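Local coordinates for Serine/threonine-protein kinase/endoribonuclease IRE1 (Saccharomyces cerevisiae, PDB 2BE1), which senses unfolded proteins in the endoplasmic reticulum lumen through this lumenal domain and, once self-activated, splices HAC1 precursor mRNA to switch on the unfolded protein response, at residues L4-V18 with P242-R256. Numbering follows the deposited sequence.
Sequences LNELSLSDILIAADV and PGIIVGLFDVFNDLR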
# COMPACT_ATOMS: atom_id res chain seq x y z
N LEU A 4 -7.08 22.71 16.97
CA LEU A 4 -5.82 23.38 16.63
C LEU A 4 -5.83 24.72 17.31
O LEU A 4 -4.78 25.30 17.65
CB LEU A 4 -5.70 23.58 15.12
CG LEU A 4 -4.48 24.35 14.58
CD1 LEU A 4 -3.20 23.53 14.68
CD2 LEU A 4 -4.77 24.77 13.16
N ASN A 5 -7.05 25.19 17.50
CA ASN A 5 -7.25 26.45 18.12
C ASN A 5 -6.37 26.70 19.33
O ASN A 5 -5.45 27.52 19.25
CB ASN A 5 -8.69 26.63 18.47
CG ASN A 5 -8.96 28.02 18.71
OD1 ASN A 5 -8.58 28.88 17.89
ND2 ASN A 5 -9.52 28.32 19.88
N GLU A 6 -6.62 25.99 20.44
CA GLU A 6 -5.62 25.92 21.51
C GLU A 6 -4.37 25.22 20.96
O GLU A 6 -4.50 24.16 20.34
CB GLU A 6 -6.13 25.12 22.68
CG GLU A 6 -5.14 25.15 23.88
CD GLU A 6 -3.98 24.09 23.82
OE1 GLU A 6 -4.29 22.85 23.81
OE2 GLU A 6 -2.78 24.49 23.82
N LEU A 7 -3.19 25.80 21.20
CA LEU A 7 -1.87 25.25 20.82
C LEU A 7 -0.97 26.40 20.38
O LEU A 7 -1.39 27.14 19.50
CB LEU A 7 -1.99 24.23 19.67
CG LEU A 7 -1.94 22.69 19.89
CD1 LEU A 7 -2.39 22.26 21.25
CD2 LEU A 7 -2.71 21.89 18.82
N SER A 8 0.22 26.57 20.98
CA SER A 8 1.19 27.60 20.48
C SER A 8 1.60 27.29 19.08
O SER A 8 1.86 26.13 18.76
CB SER A 8 2.51 27.65 21.23
OG SER A 8 2.33 27.82 22.59
N LEU A 9 1.67 28.29 18.23
CA LEU A 9 2.33 28.07 17.01
C LEU A 9 3.79 28.26 17.34
O LEU A 9 4.20 29.27 17.82
CB LEU A 9 1.79 29.02 15.96
CG LEU A 9 2.41 29.18 14.58
CD1 LEU A 9 2.62 27.89 13.84
CD2 LEU A 9 1.42 29.99 13.86
N SER A 10 4.57 27.23 17.16
CA SER A 10 5.98 27.30 17.40
C SER A 10 6.65 28.22 16.39
O SER A 10 6.09 28.57 15.35
CB SER A 10 6.54 25.90 17.26
OG SER A 10 7.94 25.87 17.41
N ASP A 11 7.87 28.60 16.71
CA ASP A 11 8.66 29.39 15.80
C ASP A 11 9.43 28.55 14.83
O ASP A 11 10.01 29.04 13.88
CB ASP A 11 9.62 30.19 16.62
CG ASP A 11 9.05 31.49 17.00
OD1 ASP A 11 9.68 32.19 17.82
OD2 ASP A 11 7.96 31.79 16.44
N ILE A 12 9.46 27.26 15.08
CA ILE A 12 10.11 26.37 14.17
C ILE A 12 9.16 26.03 13.06
O ILE A 12 7.94 25.99 13.26
CB ILE A 12 10.51 25.08 14.84
CG1 ILE A 12 11.18 25.35 16.18
CG2 ILE A 12 11.45 24.31 13.93
CD1 ILE A 12 12.28 26.39 16.13
N LEU A 13 9.72 25.78 11.89
CA LEU A 13 8.98 25.44 10.72
C LEU A 13 9.85 24.39 10.13
O LEU A 13 11.08 24.45 10.26
CB LEU A 13 8.95 26.61 9.76
CG LEU A 13 7.79 26.85 8.81
CD1 LEU A 13 7.90 28.26 8.29
CD2 LEU A 13 7.92 25.96 7.65
N ILE A 14 9.23 23.44 9.44
CA ILE A 14 9.98 22.38 8.89
C ILE A 14 9.80 22.23 7.41
O ILE A 14 8.65 22.13 6.89
CB ILE A 14 9.67 21.17 9.63
CG1 ILE A 14 10.63 21.17 10.77
CG2 ILE A 14 9.98 19.96 8.83
CD1 ILE A 14 10.31 20.07 11.71
N ALA A 15 10.97 22.20 6.75
CA ALA A 15 11.08 22.19 5.34
C ALA A 15 11.68 20.93 4.91
O ALA A 15 12.62 20.44 5.56
CB ALA A 15 11.94 23.24 4.94
N ALA A 16 11.09 20.41 3.82
CA ALA A 16 11.63 19.33 2.97
C ALA A 16 12.11 19.84 1.58
O ALA A 16 11.33 20.51 0.86
CB ALA A 16 10.59 18.39 2.76
N ASP A 17 13.37 19.55 1.20
CA ASP A 17 13.89 19.87 -0.16
C ASP A 17 13.70 18.68 -1.13
O ASP A 17 13.61 17.53 -0.70
CB ASP A 17 15.37 20.31 -0.09
CG ASP A 17 16.33 19.17 0.35
OD1 ASP A 17 17.34 19.36 1.09
OD2 ASP A 17 16.07 18.03 -0.07
N VAL A 18 13.68 18.96 -2.43
CA VAL A 18 13.43 17.93 -3.45
C VAL A 18 14.56 16.90 -3.58
O VAL A 18 14.39 15.87 -4.26
CB VAL A 18 13.07 18.54 -4.85
CG1 VAL A 18 14.29 18.99 -5.56
CG2 VAL A 18 12.41 17.55 -5.70
N PRO A 242 19.93 23.07 -0.20
CA PRO A 242 20.54 22.14 -1.14
C PRO A 242 19.64 21.73 -2.31
O PRO A 242 20.13 21.18 -3.27
CB PRO A 242 20.87 20.95 -0.26
CG PRO A 242 20.04 21.16 0.93
CD PRO A 242 20.09 22.59 1.16
N GLY A 243 18.35 22.00 -2.24
CA GLY A 243 17.49 21.69 -3.37
C GLY A 243 16.20 22.48 -3.23
O GLY A 243 15.91 23.08 -2.12
N ILE A 244 15.40 22.53 -4.33
CA ILE A 244 14.20 23.35 -4.22
C ILE A 244 13.20 22.80 -3.17
O ILE A 244 13.07 21.59 -2.99
CB ILE A 244 13.62 23.82 -5.52
CG1 ILE A 244 12.16 23.66 -5.44
CG2 ILE A 244 14.15 23.14 -6.78
CD1 ILE A 244 11.53 24.54 -6.50
N ILE A 245 12.60 23.70 -2.38
CA ILE A 245 11.78 23.24 -1.25
C ILE A 245 10.37 22.97 -1.62
O ILE A 245 9.64 23.87 -2.08
CB ILE A 245 11.83 24.13 -0.07
CG1 ILE A 245 12.97 23.60 0.73
CG2 ILE A 245 10.59 23.98 0.81
CD1 ILE A 245 13.56 24.64 1.44
N VAL A 246 9.98 21.73 -1.38
CA VAL A 246 8.78 21.19 -1.94
C VAL A 246 7.84 20.66 -0.82
O VAL A 246 6.65 20.43 -1.08
CB VAL A 246 9.14 20.12 -2.95
CG1 VAL A 246 9.97 18.99 -2.30
CG2 VAL A 246 7.92 19.56 -3.47
N GLY A 247 8.37 20.48 0.40
CA GLY A 247 7.54 20.16 1.57
C GLY A 247 7.63 21.17 2.72
O GLY A 247 8.75 21.65 3.06
N LEU A 248 6.48 21.50 3.34
CA LEU A 248 6.50 22.57 4.36
C LEU A 248 5.63 22.40 5.66
O LEU A 248 4.38 22.37 5.57
CB LEU A 248 6.19 23.89 3.66
CG LEU A 248 6.82 25.05 4.41
CD1 LEU A 248 8.23 24.67 4.66
CD2 LEU A 248 6.79 26.35 3.61
N PHE A 249 6.22 22.30 6.85
CA PHE A 249 5.30 22.08 8.03
C PHE A 249 5.33 23.13 9.11
O PHE A 249 6.41 23.59 9.50
CB PHE A 249 5.53 20.76 8.70
CG PHE A 249 5.34 19.59 7.80
CD1 PHE A 249 6.44 18.92 7.23
CD2 PHE A 249 4.06 19.12 7.53
CE1 PHE A 249 6.25 17.78 6.40
CE2 PHE A 249 3.86 17.99 6.70
CZ PHE A 249 4.96 17.33 6.11
N ASP A 250 4.13 23.49 9.57
CA ASP A 250 3.94 24.34 10.77
C ASP A 250 4.16 23.43 11.97
O ASP A 250 3.89 22.25 11.87
CB ASP A 250 2.54 24.98 10.79
CG ASP A 250 2.52 26.34 10.09
OD1 ASP A 250 3.60 26.85 9.76
OD2 ASP A 250 1.44 26.95 9.85
N VAL A 251 4.72 23.94 13.06
CA VAL A 251 4.76 23.11 14.31
C VAL A 251 4.00 23.74 15.51
O VAL A 251 4.29 24.81 15.94
CB VAL A 251 6.20 22.47 14.65
CG1 VAL A 251 7.29 23.07 13.85
CG2 VAL A 251 6.54 22.52 16.11
N PHE A 252 3.00 23.08 16.02
CA PHE A 252 2.30 23.62 17.14
C PHE A 252 2.73 23.01 18.47
O PHE A 252 3.35 21.94 18.51
CB PHE A 252 0.81 23.43 16.93
CG PHE A 252 0.25 24.30 15.86
CD1 PHE A 252 0.64 24.15 14.55
CD2 PHE A 252 -0.66 25.30 16.17
CE1 PHE A 252 0.12 24.98 13.56
CE2 PHE A 252 -1.18 26.13 15.17
CZ PHE A 252 -0.79 25.96 13.87
N ASN A 253 2.41 23.71 19.56
CA ASN A 253 2.75 23.25 20.91
C ASN A 253 1.49 23.04 21.70
O ASN A 253 0.70 23.96 21.86
CB ASN A 253 3.60 24.26 21.68
CG ASN A 253 4.95 24.56 21.00
OD1 ASN A 253 5.63 23.64 20.55
ND2 ASN A 253 5.34 25.86 20.95
N ASP A 254 1.32 21.82 22.18
CA ASP A 254 0.28 21.55 23.15
C ASP A 254 0.82 21.95 24.49
O ASP A 254 1.66 21.24 25.05
CB ASP A 254 -0.07 20.07 23.20
CG ASP A 254 -1.38 19.79 23.89
OD1 ASP A 254 -2.14 18.91 23.39
OD2 ASP A 254 -1.66 20.47 24.90
N LEU A 255 0.36 23.07 25.03
CA LEU A 255 0.95 23.57 26.28
C LEU A 255 0.63 22.77 27.56
O LEU A 255 1.48 22.71 28.46
CB LEU A 255 0.67 25.05 26.45
CG LEU A 255 1.44 25.77 25.35
CD1 LEU A 255 1.25 27.26 25.47
CD2 LEU A 255 2.91 25.39 25.43
N ARG A 256 -0.56 22.15 27.65
CA ARG A 256 -0.81 21.08 28.63
C ARG A 256 0.24 19.95 28.46
O ARG A 256 1.29 19.97 29.14
CB ARG A 256 -2.24 20.54 28.53
CG ARG A 256 -3.37 21.58 28.56
CD ARG A 256 -3.84 22.06 27.15
NE ARG A 256 -4.00 21.01 26.11
CZ ARG A 256 -4.70 19.88 26.22
NH1 ARG A 256 -5.32 19.56 27.36
NH2 ARG A 256 -4.77 19.04 25.19
O HOH W 1 5.51 27.18 13.40
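Strand 12-17 runs antiparallel to strand 245-254, their axes 162° apart (138° for strand 8-10), with I14 and F249 exchanging backbone hydrogen bonds. At A16 the ladder slips by one residue in a classic beta bulge: A16 O accepts from both V246 N and G247 N, before V18 N resumes pairing with I244 O. The chain turns a corner at D11, where S10 OG accepts from I12 N in an ST turn and a water bridges S10 O and I12 O; before the corner S8 pairs with N253, one of the two bonds weak. In a five-stranded antiparallel sheet of the lumenal domain, the contact joins strands 8-17, 22-26 and 31-36 to the later pair 245-254 and 259-264. The F252 ring lies between two leucines in CH-pi contacts: CD1 of the poorly ordered L4 stands over its centre, and L9 CD1 covers the opposite face nearer the rim. CG anti to the carbonyl carbon (chi1 -71°) puts the ring between these methyls. With an alanine here, a gap would probably open between L4 and L9, each methyl losing its ring face. At the far end, E6 OE1 forms a salt bridge with R256 NE (3.0 Å), both side chains poorly ordered; R256 also pairs with D254, its charge shared by two carboxylates that would otherwise probably repel.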